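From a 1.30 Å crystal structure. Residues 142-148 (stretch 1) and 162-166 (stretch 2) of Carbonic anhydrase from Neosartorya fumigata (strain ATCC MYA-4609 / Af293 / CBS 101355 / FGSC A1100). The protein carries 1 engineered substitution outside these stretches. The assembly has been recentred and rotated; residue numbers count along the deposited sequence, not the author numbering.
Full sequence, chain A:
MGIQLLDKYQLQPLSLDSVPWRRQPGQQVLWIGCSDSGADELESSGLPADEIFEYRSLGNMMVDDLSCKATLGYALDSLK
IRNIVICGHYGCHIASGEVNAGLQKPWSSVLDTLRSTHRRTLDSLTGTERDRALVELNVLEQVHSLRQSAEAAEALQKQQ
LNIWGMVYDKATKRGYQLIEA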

# COMPACT_ATOMS: atom_id res chain seq x y z
N GLN A 142 -0.76 -1.10 16.80
CA GLN A 142 -1.28 -0.23 15.73
C GLN A 142 -2.79 -0.04 15.84
O GLN A 142 -3.27 1.05 15.58
CB GLN A 142 -0.93 -0.81 14.36
CG GLN A 142 0.57 -0.79 14.06
CD GLN A 142 1.13 0.60 14.04
OE1 GLN A 142 0.56 1.49 13.44
NE2 GLN A 142 2.28 0.82 14.66
N VAL A 143 -3.52 -1.08 16.17
CA VAL A 143 -4.99 -0.91 16.38
C VAL A 143 -5.27 0.09 17.51
O VAL A 143 -6.06 1.03 17.30
CB VAL A 143 -5.61 -2.28 16.65
CG1 VAL A 143 -7.05 -2.11 17.16
CG2 VAL A 143 -5.54 -3.15 15.41
N HIS A 144 -4.56 -0.07 18.62
CA HIS A 144 -4.82 0.80 19.79
C HIS A 144 -4.44 2.23 19.43
O HIS A 144 -5.20 3.19 19.68
CB HIS A 144 -4.04 0.31 20.99
CG HIS A 144 -4.08 1.26 22.13
ND1 HIS A 144 -5.23 1.42 22.88
CD2 HIS A 144 -3.17 2.16 22.58
CE1 HIS A 144 -5.02 2.37 23.79
NE2 HIS A 144 -3.76 2.83 23.63
N SER A 145 -3.31 2.43 18.80
CA SER A 145 -2.80 3.76 18.42
C SER A 145 -3.78 4.41 17.45
O SER A 145 -4.10 5.61 17.62
CB SER A 145 -1.42 3.67 17.81
OG SER A 145 -1.03 4.94 17.37
N LEU A 146 -4.28 3.66 16.47
CA LEU A 146 -5.18 4.24 15.46
C LEU A 146 -6.50 4.64 16.13
O LEU A 146 -7.07 5.68 15.77
CB LEU A 146 -5.36 3.29 14.29
CG LEU A 146 -5.99 3.94 13.08
CD1 LEU A 146 -5.18 5.13 12.59
CD2 LEU A 146 -6.17 2.88 12.00
N ARG A 147 -7.00 3.89 17.10
CA ARG A 147 -8.25 4.29 17.80
C ARG A 147 -8.05 5.61 18.56
O ARG A 147 -9.04 6.35 18.80
CB ARG A 147 -8.67 3.21 18.78
CG ARG A 147 -9.13 1.91 18.16
CD ARG A 147 -9.78 0.99 19.18
NE ARG A 147 -10.21 -0.25 18.62
CZ ARG A 147 -9.85 -1.45 19.00
NH1 ARG A 147 -9.11 -1.59 20.10
NH2 ARG A 147 -10.27 -2.51 18.38
N GLN A 148 -6.84 5.93 18.98
CA GLN A 148 -6.60 7.14 19.82
C GLN A 148 -6.44 8.35 18.92
O GLN A 148 -6.48 9.53 19.38
CB GLN A 148 -5.45 6.80 20.76
CG GLN A 148 -5.89 5.71 21.73
CD GLN A 148 -4.94 5.73 22.90
OE1 GLN A 148 -3.89 5.10 22.86
NE2 GLN A 148 -5.28 6.54 23.89
N ASN A 162 -15.31 0.81 13.38
CA ASN A 162 -14.63 -0.26 14.10
C ASN A 162 -13.26 -0.48 13.48
O ASN A 162 -13.19 -0.46 12.24
CB ASN A 162 -15.45 -1.54 14.09
CG ASN A 162 -16.65 -1.51 15.04
OD1 ASN A 162 -16.48 -1.31 16.23
ND2 ASN A 162 -17.81 -1.70 14.49
N ILE A 163 -12.29 -0.73 14.33
CA ILE A 163 -10.90 -1.05 13.89
C ILE A 163 -10.60 -2.45 14.38
O ILE A 163 -10.82 -2.74 15.58
CB ILE A 163 -9.89 -0.03 14.39
CG1 ILE A 163 -10.31 1.39 14.00
CG2 ILE A 163 -8.50 -0.36 13.83
CD1 ILE A 163 -9.35 2.49 14.41
N TRP A 164 -10.12 -3.32 13.51
CA TRP A 164 -9.95 -4.76 13.76
C TRP A 164 -8.47 -5.08 13.57
O TRP A 164 -7.83 -4.49 12.66
CB TRP A 164 -10.81 -5.58 12.83
CG TRP A 164 -12.25 -5.18 12.82
CD1 TRP A 164 -12.85 -4.40 11.90
CD2 TRP A 164 -13.24 -5.52 13.82
NE1 TRP A 164 -14.18 -4.27 12.20
CE2 TRP A 164 -14.43 -4.90 13.39
CE3 TRP A 164 -13.21 -6.21 15.04
CZ2 TRP A 164 -15.63 -5.02 14.11
CZ3 TRP A 164 -14.40 -6.32 15.75
CH2 TRP A 164 -15.58 -5.73 15.28
N GLY A 165 -7.90 -5.99 14.31
CA GLY A 165 -6.56 -6.52 14.06
C GLY A 165 -6.62 -7.94 13.62
O GLY A 165 -7.40 -8.75 14.19
N MET A 166 -5.79 -8.30 12.66
CA MET A 166 -5.62 -9.72 12.35
C MET A 166 -4.19 -9.98 11.94
O MET A 166 -3.42 -9.05 11.68
CB MET A 166 -6.58 -10.18 11.29
CG MET A 166 -6.38 -9.49 10.04
SD MET A 166 -7.22 -10.29 8.64
CE MET A 166 -6.21 -11.74 8.33

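The helical stretch 142-148 packs against the strand stretch 162-166, with the two chain directions nearly antiparallel at 167° and the axes 8.4 Å apart at their closest. The contact is small, burying 260 Å² in total, and it is built mainly from three helix residues, Val-143, Leu-146 and Arg-147, gathered around Ile-163. The spacing follows from the helix: positions three and four residues apart fall on one face, and the backbone hydrogen bond from Arg-147 N to Val-143 O (3.0 Å) belongs to the regular turn that brings them there.

Ile-163 is the centre of the contact and has the largest covered area. Its CA-to-CB bond points toward the helix, and chi1 m with chi2 t extends the CG1-CD1 arm while CG2 branches off separately. The closest pairs are Ile-163 CG2 with Val-143 CG1, at 4.0 Å, and Ile-163 CD1 with Leu-146 CG, at 3.9 Å. A beta-branched residue suits an extended strand and here offers two apolar surfaces from a single position.

The CA-to-CB bond of Val-143 also points toward its partner. With chi1 t, Val-143 CG1 packs on Ile-163 CG2, and Val-143 CG2 lies 3.8 Å from Gly-165 CA and 3.8 Å from Trp-164 O. The short, branched side chain fills the space beside the backbone, where the CA atoms of Val-143 and Gly-165 are 6.3 Å apart. Gly-165 suits this close approach: a CB in ideal position would point toward the helix and sit 3.3 Å from Val-143 CG2, a tight fit.

Leu-146 adopts the common t,p rotamer, and its buried, apolar side chain gives Ile-163 CD1 a hydrophobic neighbour without leaving a polar group unsatisfied.

Arg-147 combines apolar and polar contact. Its CA-to-CB bond points sideways, but chi1 m followed by chi2 and chi3 t carries an extended chain to the strand. On the way, Arg-147 CG passes 3.8 Å from Ile-163 CD1; at the end, Arg-147 NH2 donates a hydrogen bond to Ile-163 O at 2.9 Å, with an N-H...O angle of 137°. The carbonyl oxygen lies at the edge of the guanidinium, near its plane, where the N-H groups point. A long side chain with a charged tip suits this exposed residue, since its aliphatic part, at CG, packs on Ile-163 CD1 while the guanidinium bonds to Ile-163 O.

The strand's alternation explains the rest: the CA-to-CB bonds of Asn-162, Trp-164 and Met-166 point away from the helix, leaving Ile-163 and Gly-165 to face it.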